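Local coordinates for protein B-agarase (PDB 5Z6P) that probably hydrolyses agarose, acting on the beta-linked galactose units of the polymer as an agarase of glycoside hydrolase family 50, at residues Gln110-Phe116 with Lys187-His193; Met122-Ile127 with Ala171-Ala177; Lys547-Ile553 with Leu564-Ala568. One frame throughout, in Å; residues are numbered along the deposited sequence.

Contact 1 (Gln110-Phe116 with Lys187-His193); sequences QMFINIF and KIELSIH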
loop_
_atom_site.group_PDB
_atom_site.type_symbol
_atom_site.label_atom_id
_atom_site.label_comp_id
_atom_site.label_asym_id
_atom_site.label_seq_id
_atom_site.Cartn_x
_atom_site.Cartn_y
_atom_site.Cartn_z
ATOM N N GLN A 110 9.566 11.356 8.122
ATOM C CA GLN A 110 9.716 10.766 6.815
ATOM C C GLN A 110 9.682 11.879 5.775
ATOM O O GLN A 110 8.677 12.570 5.608
ATOM C CB GLN A 110 8.632 9.729 6.541
ATOM C CG GLN A 110 8.702 9.120 5.135
ATOM C CD GLN A 110 7.609 8.102 4.895
ATOM O OE1 GLN A 110 6.746 7.900 5.736
ATOM N NE2 GLN A 110 7.643 7.457 3.739
ATOM N N MET A 111 10.798 12.048 5.088
ATOM C CA MET A 111 10.936 13.076 4.085
ATOM C C MET A 111 11.149 12.495 2.686
ATOM O O MET A 111 12.020 11.666 2.484
ATOM C CB MET A 111 12.096 13.993 4.448
ATOM C CG MET A 111 12.392 15.011 3.414
ATOM S SD MET A 111 13.829 15.993 3.849
ATOM C CE MET A 111 14.518 16.188 2.271
ATOM N N PHE A 112 10.344 12.942 1.727
ATOM C CA PHE A 112 10.533 12.581 0.335
ATOM C C PHE A 112 11.416 13.601 -0.375
ATOM O O PHE A 112 11.264 14.805 -0.192
ATOM C CB PHE A 112 9.185 12.462 -0.381
ATOM C CG PHE A 112 8.444 11.206 -0.054
ATOM C CD1 PHE A 112 7.802 11.064 1.157
ATOM C CD2 PHE A 112 8.384 10.165 -0.961
ATOM C CE1 PHE A 112 7.121 9.906 1.463
ATOM C CE2 PHE A 112 7.711 9.019 -0.658
ATOM C CZ PHE A 112 7.081 8.890 0.565
ATOM N N ILE A 113 12.345 13.104 -1.171
ATOM C CA ILE A 113 13.162 13.946 -2.030
ATOM C C ILE A 113 12.756 13.645 -3.450
ATOM O O ILE A 113 13.036 12.560 -3.970
ATOM C CB ILE A 113 14.684 13.695 -1.866
ATOM C CG1 ILE A 113 15.133 13.896 -0.415
ATOM C CG2 ILE A 113 15.476 14.588 -2.801
ATOM C CD1 ILE A 113 15.408 12.597 0.341
ATOM N N ASN A 114 12.076 14.602 -4.067
ATOM C CA ASN A 114 11.612 14.452 -5.429
ATOM C C ASN A 114 12.453 15.329 -6.327
ATOM O O ASN A 114 12.512 16.539 -6.154
ATOM C CB ASN A 114 10.127 14.804 -5.536
ATOM C CG ASN A 114 9.277 14.019 -4.563
ATOM O OD1 ASN A 114 9.533 12.852 -4.302
ATOM N ND2 ASN A 114 8.265 14.659 -4.014
ATOM N N ILE A 115 13.124 14.707 -7.281
ATOM C CA ILE A 115 13.992 15.425 -8.196
ATOM C C ILE A 115 13.412 15.390 -9.611
ATOM O O ILE A 115 13.143 14.319 -10.155
ATOM C CB ILE A 115 15.391 14.833 -8.157
ATOM C CG1 ILE A 115 15.849 14.767 -6.696
ATOM C CG2 ILE A 115 16.328 15.642 -9.006
ATOM C CD1 ILE A 115 17.140 14.076 -6.472
ATOM N N PHE A 116 13.196 16.571 -10.186
ATOM C CA PHE A 116 12.504 16.718 -11.463
ATOM C C PHE A 116 13.456 17.161 -12.560
ATOM O O PHE A 116 14.302 18.015 -12.329
ATOM C CB PHE A 116 11.367 17.744 -11.347
ATOM C CG PHE A 116 10.328 17.404 -10.317
ATOM C CD1 PHE A 116 10.527 17.715 -8.983
ATOM C CD2 PHE A 116 9.147 16.790 -10.685
ATOM C CE1 PHE A 116 9.575 17.410 -8.031
ATOM C CE2 PHE A 116 8.186 16.481 -9.734
ATOM C CZ PHE A 116 8.404 16.795 -8.408
ATOM N N LYS A 187 14.402 21.102 -10.721
ATOM C CA LYS A 187 13.844 21.320 -9.394
ATOM C C LYS A 187 14.084 20.142 -8.457
ATOM O O LYS A 187 14.030 18.993 -8.874
ATOM C CB LYS A 187 12.340 21.583 -9.489
ATOM C CG LYS A 187 11.661 21.803 -8.148
ATOM C CD LYS A 187 10.156 21.566 -8.214
ATOM C CE LYS A 187 9.426 22.717 -8.872
ATOM N NZ LYS A 187 7.949 22.493 -8.830
ATOM N N ILE A 188 14.341 20.436 -7.188
ATOM C CA ILE A 188 14.318 19.422 -6.155
ATOM C C ILE A 188 13.275 19.795 -5.107
ATOM O O ILE A 188 13.208 20.942 -4.678
ATOM C CB ILE A 188 15.694 19.254 -5.506
ATOM C CG1 ILE A 188 16.687 18.718 -6.543
ATOM C CG2 ILE A 188 15.604 18.313 -4.326
ATOM C CD1 ILE A 188 18.123 18.738 -6.104
ATOM N N GLU A 189 12.444 18.836 -4.716
ATOM C CA GLU A 189 11.458 19.076 -3.675
ATOM C C GLU A 189 11.658 18.183 -2.463
ATOM O O GLU A 189 11.666 16.951 -2.567
ATOM C CB GLU A 189 10.045 18.879 -4.212
ATOM C CG GLU A 189 8.978 18.977 -3.128
ATOM C CD GLU A 189 7.634 18.479 -3.588
ATOM O OE1 GLU A 189 7.594 17.757 -4.601
ATOM O OE2 GLU A 189 6.620 18.813 -2.945
ATOM N N LEU A 190 11.839 18.824 -1.314
ATOM C CA LEU A 190 11.863 18.147 -0.021
ATOM C C LEU A 190 10.453 18.189 0.581
ATOM O O LEU A 190 10.000 19.228 1.027
ATOM C CB LEU A 190 12.871 18.797 0.928
ATOM C CG LEU A 190 14.230 19.269 0.388
ATOM C CD1 LEU A 190 15.120 19.777 1.503
ATOM C CD2 LEU A 190 14.966 18.210 -0.416
ATOM N N SER A 191 9.775 17.050 0.587
ATOM C CA SER A 191 8.359 16.982 0.915
ATOM C C SER A 191 8.128 16.223 2.212
ATOM O O SER A 191 8.687 15.142 2.441
ATOM C CB SER A 191 7.578 16.314 -0.239
ATOM O OG SER A 191 6.305 15.843 0.177
ATOM N N ILE A 192 7.323 16.822 3.071
ATOM C CA ILE A 192 6.850 16.178 4.274
ATOM C C ILE A 192 5.337 16.240 4.196
ATOM O O ILE A 192 4.754 17.332 4.194
ATOM C CB ILE A 192 7.397 16.867 5.545
ATOM C CG1 ILE A 192 8.909 16.681 5.632
ATOM C CG2 ILE A 192 6.736 16.325 6.792
ATOM C CD1 ILE A 192 9.566 17.598 6.638
ATOM N N HIS A 193 4.698 15.083 4.077
ATOM C CA HIS A 193 3.260 15.076 3.865
ATOM C C HIS A 193 2.576 13.894 4.521
ATOM O O HIS A 193 3.222 12.934 4.920
ATOM C CB HIS A 193 2.942 15.108 2.363
ATOM C CG HIS A 193 3.094 13.788 1.679
ATOM N ND1 HIS A 193 4.301 13.340 1.191
ATOM C CD2 HIS A 193 2.190 12.819 1.399
ATOM C CE1 HIS A 193 4.134 12.150 0.639
ATOM N NE2 HIS A 193 2.860 11.813 0.747
HETATM O O HOH W 1 6.149 12.443 4.454
HETATM O O HOH W 2 6.094 13.694 -2.281
#

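Contact 2 (Met122-Ile127 with Ala171-Ala177); sequences MHSRCI and ATWMWGA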
loop_
_atom_site.group_PDB
_atom_site.type_symbol
_atom_site.label_atom_id
_atom_site.label_comp_id
_atom_site.label_asym_id
_atom_site.label_seq_id
_atom_site.Cartn_x
_atom_site.Cartn_y
_atom_site.Cartn_z
ATOM N N MET A 122 10.233 12.400 -12.892
ATOM C CA MET A 122 10.554 12.626 -11.499
ATOM C C MET A 122 11.246 11.444 -10.872
ATOM O O MET A 122 10.749 10.332 -10.905
ATOM C CB MET A 122 9.281 12.938 -10.721
ATOM C CG MET A 122 9.437 12.908 -9.220
ATOM S SD MET A 122 7.839 12.907 -8.413
ATOM C CE MET A 122 7.270 11.228 -8.685
ATOM N N HIS A 123 12.406 11.692 -10.294
ATOM C CA HIS A 123 13.056 10.693 -9.483
ATOM C C HIS A 123 12.661 10.913 -8.020
ATOM O O HIS A 123 13.056 11.901 -7.411
ATOM C CB HIS A 123 14.561 10.776 -9.673
ATOM C CG HIS A 123 15.332 9.825 -8.821
ATOM N ND1 HIS A 123 15.651 8.553 -9.231
ATOM C CD2 HIS A 123 15.842 9.959 -7.575
ATOM C CE1 HIS A 123 16.334 7.945 -8.279
ATOM N NE2 HIS A 123 16.461 8.775 -7.263
ATOM N N SER A 124 11.885 10.001 -7.450
ATOM C CA SER A 124 11.424 10.191 -6.076
ATOM C C SER A 124 11.929 9.123 -5.101
ATOM O O SER A 124 11.655 7.936 -5.269
ATOM C CB SER A 124 9.897 10.227 -6.041
ATOM O OG SER A 124 9.443 10.538 -4.748
ATOM N N ARG A 125 12.666 9.567 -4.082
ATOM C CA ARG A 125 13.106 8.715 -2.985
ATOM C C ARG A 125 12.616 9.254 -1.637
ATOM O O ARG A 125 12.142 10.384 -1.560
ATOM C CB ARG A 125 14.624 8.614 -2.957
ATOM C CG ARG A 125 15.248 8.131 -4.247
ATOM C CD ARG A 125 16.520 7.385 -3.942
ATOM N NE ARG A 125 17.248 6.994 -5.145
ATOM C CZ ARG A 125 17.972 5.881 -5.245
ATOM N NH1 ARG A 125 18.055 5.056 -4.214
ATOM N NH2 ARG A 125 18.607 5.601 -6.372
ATOM N N CYS A 126 12.729 8.462 -0.573
ATOM C CA CYS A 126 12.495 9.029 0.754
ATOM C C CYS A 126 13.519 8.572 1.785
ATOM O O CYS A 126 14.270 7.601 1.581
ATOM C CB CYS A 126 11.069 8.727 1.252
ATOM S SG CYS A 126 10.712 7.062 1.766
ATOM N N ILE A 127 13.552 9.314 2.881
ATOM C CA ILE A 127 14.412 9.020 4.003
ATOM C C ILE A 127 13.639 9.108 5.313
ATOM O O ILE A 127 12.655 9.842 5.410
ATOM C CB ILE A 127 15.593 9.988 4.049
ATOM C CG1 ILE A 127 15.093 11.431 4.120
ATOM C CG2 ILE A 127 16.479 9.812 2.824
ATOM C CD1 ILE A 127 16.209 12.424 4.317
ATOM N N ALA A 171 19.027 7.029 0.406
ATOM C CA ALA A 171 17.585 7.210 0.291
ATOM C C ALA A 171 16.934 6.052 -0.457
ATOM O O ALA A 171 17.513 5.501 -1.372
ATOM C CB ALA A 171 17.270 8.542 -0.415
ATOM N N THR A 172 15.724 5.688 -0.049
ATOM C CA THR A 172 15.008 4.570 -0.656
ATOM C C THR A 172 14.230 5.006 -1.882
ATOM O O THR A 172 13.388 5.891 -1.781
ATOM C CB THR A 172 14.016 3.943 0.334
ATOM O OG1 THR A 172 14.705 3.511 1.504
ATOM C CG2 THR A 172 13.300 2.770 -0.300
ATOM N N TRP A 173 14.472 4.369 -3.027
ATOM C CA TRP A 173 13.733 4.702 -4.227
ATOM C C TRP A 173 12.253 4.306 -4.115
ATOM O O TRP A 173 11.931 3.152 -3.834
ATOM C CB TRP A 173 14.350 4.044 -5.449
ATOM C CG TRP A 173 13.812 4.649 -6.677
ATOM C CD1 TRP A 173 14.144 5.858 -7.201
ATOM C CD2 TRP A 173 12.800 4.113 -7.521
ATOM N NE1 TRP A 173 13.419 6.099 -8.332
ATOM C CE2 TRP A 173 12.585 5.036 -8.552
ATOM C CE3 TRP A 173 12.063 2.928 -7.514
ATOM C CZ2 TRP A 173 11.672 4.822 -9.565
ATOM C CZ3 TRP A 173 11.147 2.713 -8.524
ATOM C CH2 TRP A 173 10.963 3.656 -9.536
ATOM N N MET A 174 11.364 5.268 -4.357
ATOM C CA MET A 174 9.929 5.091 -4.106
ATOM C C MET A 174 9.042 5.145 -5.348
ATOM O O MET A 174 8.220 4.262 -5.553
ATOM C CB MET A 174 9.415 6.159 -3.131
ATOM C CG MET A 174 10.061 6.161 -1.757
ATOM S SD MET A 174 9.753 4.640 -0.873
ATOM C CE MET A 174 8.046 4.791 -0.381
ATOM N N TRP A 175 9.173 6.211 -6.132
ATOM C CA TRP A 175 8.255 6.490 -7.242
ATOM C C TRP A 175 8.981 7.150 -8.389
ATOM O O TRP A 175 10.053 7.710 -8.211
ATOM C CB TRP A 175 7.100 7.424 -6.831
ATOM C CG TRP A 175 6.444 7.149 -5.520
ATOM C CD1 TRP A 175 6.713 7.753 -4.328
ATOM C CD2 TRP A 175 5.375 6.230 -5.269
ATOM N NE1 TRP A 175 5.897 7.251 -3.343
ATOM C CE2 TRP A 175 5.063 6.314 -3.896
ATOM C CE3 TRP A 175 4.649 5.344 -6.072
ATOM C CZ2 TRP A 175 4.066 5.543 -3.306
ATOM C CZ3 TRP A 175 3.654 4.578 -5.484
ATOM C CH2 TRP A 175 3.373 4.685 -4.113
ATOM N N GLY A 176 8.352 7.118 -9.561
ATOM C CA GLY A 176 8.826 7.857 -10.712
ATOM C C GLY A 176 9.794 7.052 -11.550
ATOM O O GLY A 176 9.664 5.841 -11.676
ATOM N N ALA A 177 10.766 7.742 -12.130
ATOM C CA ALA A 177 11.745 7.115 -12.991
ATOM C C ALA A 177 13.069 7.008 -12.263
ATOM O O ALA A 177 13.495 7.948 -11.599
ATOM C CB ALA A 177 11.907 7.902 -14.269
#

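Contact 3 (Lys547-Ile553 with Leu564-Ala568); sequences KTKYTVI and LASWA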
loop_
_atom_site.group_PDB
_atom_site.type_symbol
_atom_site.label_atom_id
_atom_site.label_comp_id
_atom_site.label_asym_id
_atom_site.label_seq_id
_atom_site.Cartn_x
_atom_site.Cartn_y
_atom_site.Cartn_z
ATOM N N LYS A 547 -26.164 12.228 -25.684
ATOM C CA LYS A 547 -27.315 12.487 -26.547
ATOM C C LYS A 547 -28.517 12.916 -25.691
ATOM O O LYS A 547 -29.288 13.773 -26.074
ATOM C CB LYS A 547 -27.633 11.247 -27.375
ATOM C CG LYS A 547 -28.623 11.429 -28.480
ATOM C CD LYS A 547 -28.567 10.217 -29.395
ATOM C CE LYS A 547 -29.879 9.473 -29.420
ATOM N NZ LYS A 547 -30.898 10.135 -30.277
ATOM N N THR A 548 -28.651 12.332 -24.512
ATOM C CA THR A 548 -29.720 12.714 -23.599
ATOM C C THR A 548 -29.501 14.131 -23.050
ATOM O O THR A 548 -30.441 14.912 -22.926
ATOM C CB THR A 548 -29.823 11.699 -22.444
ATOM O OG1 THR A 548 -30.294 10.454 -22.968
ATOM C CG2 THR A 548 -30.766 12.196 -21.351
ATOM N N LYS A 549 -28.253 14.462 -22.740
ATOM C CA LYS A 549 -27.931 15.806 -22.294
ATOM C C LYS A 549 -28.049 16.874 -23.400
ATOM O O LYS A 549 -28.613 17.931 -23.164
ATOM C CB LYS A 549 -26.528 15.861 -21.712
ATOM C CG LYS A 549 -26.101 17.265 -21.374
ATOM C CD LYS A 549 -24.758 17.295 -20.701
ATOM C CE LYS A 549 -24.487 18.642 -20.095
ATOM N NZ LYS A 549 -23.137 18.653 -19.526
ATOM N N TYR A 550 -27.509 16.606 -24.591
ATOM C CA TYR A 550 -27.406 17.644 -25.622
ATOM C C TYR A 550 -28.487 17.565 -26.709
ATOM O O TYR A 550 -28.729 18.549 -27.398
ATOM C CB TYR A 550 -26.016 17.611 -26.278
ATOM C CG TYR A 550 -24.915 18.083 -25.349
ATOM C CD1 TYR A 550 -24.768 19.427 -25.052
ATOM C CD2 TYR A 550 -24.046 17.184 -24.759
ATOM C CE1 TYR A 550 -23.789 19.865 -24.198
ATOM C CE2 TYR A 550 -23.043 17.612 -23.895
ATOM C CZ TYR A 550 -22.924 18.961 -23.619
ATOM O OH TYR A 550 -21.945 19.422 -22.781
ATOM N N THR A 551 -29.120 16.404 -26.835
ATOM C CA THR A 551 -30.192 16.119 -27.810
ATOM C C THR A 551 -29.749 16.140 -29.278
ATOM O O THR A 551 -29.933 15.161 -29.992
ATOM C CB THR A 551 -31.387 17.084 -27.667
ATOM O OG1 THR A 551 -31.670 17.314 -26.281
ATOM C CG2 THR A 551 -32.608 16.481 -28.343
ATOM N N VAL A 552 -29.195 17.261 -29.727
ATOM C CA VAL A 552 -28.688 17.364 -31.090
ATOM C C VAL A 552 -27.169 17.527 -31.053
ATOM O O VAL A 552 -26.621 18.115 -30.112
ATOM C CB VAL A 552 -29.348 18.542 -31.870
ATOM C CG1 VAL A 552 -30.852 18.299 -32.048
ATOM C CG2 VAL A 552 -29.122 19.854 -31.161
ATOM N N ILE A 553 -26.497 16.990 -32.069
ATOM C CA ILE A 553 -25.035 17.017 -32.136
ATOM C C ILE A 553 -24.489 18.452 -32.197
ATOM O O ILE A 553 -23.417 18.740 -31.680
ATOM C CB ILE A 553 -24.523 16.169 -33.353
ATOM C CG1 ILE A 553 -23.007 15.997 -33.300
ATOM C CG2 ILE A 553 -24.993 16.744 -34.673
ATOM C CD1 ILE A 553 -22.576 15.072 -32.207
ATOM N N LEU A 564 -18.319 17.731 -34.986
ATOM C CA LEU A 564 -18.816 16.393 -35.281
ATOM C C LEU A 564 -20.037 16.466 -36.203
ATOM O O LEU A 564 -20.868 17.356 -36.070
ATOM C CB LEU A 564 -19.142 15.651 -33.981
ATOM C CG LEU A 564 -17.905 15.428 -33.099
ATOM C CD1 LEU A 564 -18.258 14.882 -31.729
ATOM C CD2 LEU A 564 -16.959 14.474 -33.814
ATOM N N ALA A 565 -20.131 15.530 -37.139
ATOM C CA ALA A 565 -21.226 15.507 -38.110
ATOM C C ALA A 565 -22.541 14.928 -37.567
ATOM O O ALA A 565 -23.611 15.279 -38.037
ATOM C CB ALA A 565 -20.800 14.724 -39.354
ATOM N N SER A 566 -22.457 14.040 -36.585
ATOM C CA SER A 566 -23.627 13.296 -36.131
ATOM C C SER A 566 -23.299 12.534 -34.872
ATOM O O SER A 566 -22.143 12.463 -34.466
ATOM C CB SER A 566 -24.095 12.301 -37.200
ATOM O OG SER A 566 -23.091 11.312 -37.425
ATOM N N TRP A 567 -24.313 11.928 -34.279
ATOM C CA TRP A 567 -24.093 11.103 -33.107
ATOM C C TRP A 567 -23.265 9.883 -33.504
ATOM O O TRP A 567 -22.438 9.423 -32.746
ATOM C CB TRP A 567 -25.427 10.719 -32.466
ATOM C CG TRP A 567 -26.065 11.910 -31.793
ATOM C CD1 TRP A 567 -27.226 12.517 -32.143
ATOM C CD2 TRP A 567 -25.538 12.655 -30.682
ATOM N NE1 TRP A 567 -27.473 13.582 -31.316
ATOM C CE2 TRP A 567 -26.449 13.694 -30.406
ATOM C CE3 TRP A 567 -24.398 12.531 -29.880
ATOM C CZ2 TRP A 567 -26.259 14.615 -29.366
ATOM C CZ3 TRP A 567 -24.200 13.451 -28.839
ATOM C CH2 TRP A 567 -25.129 14.477 -28.596
ATOM N N ALA A 568 -23.491 9.397 -34.717
ATOM C CA ALA A 568 -22.740 8.280 -35.269
ATOM C C ALA A 568 -21.256 8.648 -35.366
ATOM O O ALA A 568 -20.398 7.814 -35.129
ATOM C CB ALA A 568 -23.303 7.870 -36.648
#

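Contact 1 (Gln110-Phe116 with Lys187-His193)
Asn114 ND2 is gripped by two acceptors, Glu189 OE1 and a water, in a side-chain bridge laid over a backbone ladder. The bond from Asn114 ND2 to Glu189 OE1 is long at 3.2 Å but almost straight, 175° at the hydrogen. The carboxylate oxygen lies in the amide plane, whereas the nitrogen comes to it from well above the carboxylate plane. The water, 2.9 Å from Asn114 ND2, reaches on weakly to Ser191 OG. Beyond the pair, Asn114 OD1 lies very close to Ser124 OG, probably in a hydrogen bond though an unusually short one, and Glu189 OE2 bonds Ser78 OG, so the cluster appears to span four strands.

Beneath it the strands pair antiparallel, and the shortest rung is Glu189 N to Asn114 O, 2.7 Å. The last rung, Lys187 N to Phe116 O, is weak at 3.5 Å.

On the face with Asn114, the Phe116 ring turns its edge to Lys187 O and Glu189 OE1. The Lys187 chain runs alongside it, with CD 3.9 Å from Phe116 CD1, and its NZ stands over the ring at a range where any cation-pi attraction is weak. At the other end, the Phe112 and His193 rings meet obliquely, planes 47° apart, with Phe112 CE1 3.8 Å from His193 CE1; His193 NE2 is bonded to Lys646 NZ.

The reverse face is apolar. Met111 bends at chi3 (143°), bringing its CE tightly against Leu190, 3.4 Å from Leu190 CB. Ile188 meets both Ile113 and Ile115, lying side by side with each.

Together with Phe97 and Phe99 of strand 95-103, which pack on this apolar face, the two-faced antiparallel pair is consistent with the layered beta architecture of a carbohydrate-binding-module-like domain.

Contact 2 (Met122-Ile127 with Ala171-Ala177)
His123 and Trp173 meet obliquely, their ring planes 48° apart, with His123 CE1 at the indole edge, 3.2 Å from Trp173 CD1. Arg125 meets the same tryptophan at about a right angle: its guanidinium plane is turned 80° from the indole, and Trp173 CB sits over one guanidinium face. Three bonds help hold this arrangement. Arg125 NE donates to His123 NE2 at 2.9 Å and Arg125 NH1 to Ala171 O at 2.9 Å, this oxygen lying close to the guanidinium plane; the bond from His123 ND1 to a lone pair of Ala177 O is long (3.3 Å) and bent, and His123 ND1 also reaches Leu178 O weakly. Arg125 NH2 has its own acceptor in Cys151 O, next to the disulfide of Cys151 with Cys162.

The backbone is irregular beside these groups. Ser124 faces both Met174 and Trp175 in a classic beta bulge, and Ser124 O accepts from Met174 N at 2.8 Å and from Trp175 N at 3.1 Å. Met174, whose CB points toward strand 122-129, folds back at chi2 (-63°) and again at chi3, setting its CG 3.7 Å from Cys126 SG. The Trp175 ring presents its edge to Ser124 OG, whose nearer polar partner is probably Asn114 OD1.

Strand 122-129 thus lies between strand 109-117 and the bulged strand 168-174; the latter pairs in parallel with strand 135-140, whose Val139 touches His123, Arg125 and Ala171.

Contact 3 (Lys547-Ile553 with Leu564-Ala568)
Trp567 is held between Lys547 and Ile553, which cover opposite faces of its indole. Lys547 CG stands 3.8 Å from the centroid of the five-membered ring and Ile553 CD1 4.1 Å from that of the six-membered ring, both as CH-pi contacts. Chi1 of Lys547, -169°, carries the chain away from its backbone N and across the ring. At the rim, Tyr550 CB touches Trp567 CH2 at 4.0 Å, and Trp567 NE1 donates to Thr551 O at 3.2 Å. That bond is bent, 141° at the hydrogen, and its donor sits above the carbonyl plane. Ile553 CD1 also packs 3.9 Å from Leu564 CB.

A second shell sets these groups. Thr551 N bonds Lys547 O at 2.7 Å and Thr551 then leaves helix 537-550 with positive phi (66°), a turn that brings its carbonyl to the indole. Ser566 is the N-cap of helix 567-572, its OG accepting from Asp569 N, fixing the start of the helix that bears Trp567. Tyr550 OH is bonded to Asp586 and Ser559.

With one imperfectly aligned hydrogen bond against two covered ring faces, cohesion here probably rests mainly on dispersion and the burial of apolar surface.

Contacts 1 and 2 belong to one piece of architecture. Their centres are about 9 Å apart, and strands 109-117 and 122-129, consecutive in the chain, pair with each other, giving the spatial order 185-193, 109-117, 122-129, 168-174. Along the chain the inner two come first, contact 2 being enclosed within contact 1. Both lie in the agarase CBM-like range. Contact 3 comes later, in the beta-galactosidase range, among helices 537-550, 553-560 and 567-572 at the periphery, its centre about 46 Å from either of the others and its nearest atoms about 33 Å away. The chain thus joins a beta-rich region to a partly helical one, and Gln110 and His193 of contact 1 bond to Leu683, Thr685 and Lys646 of the later part.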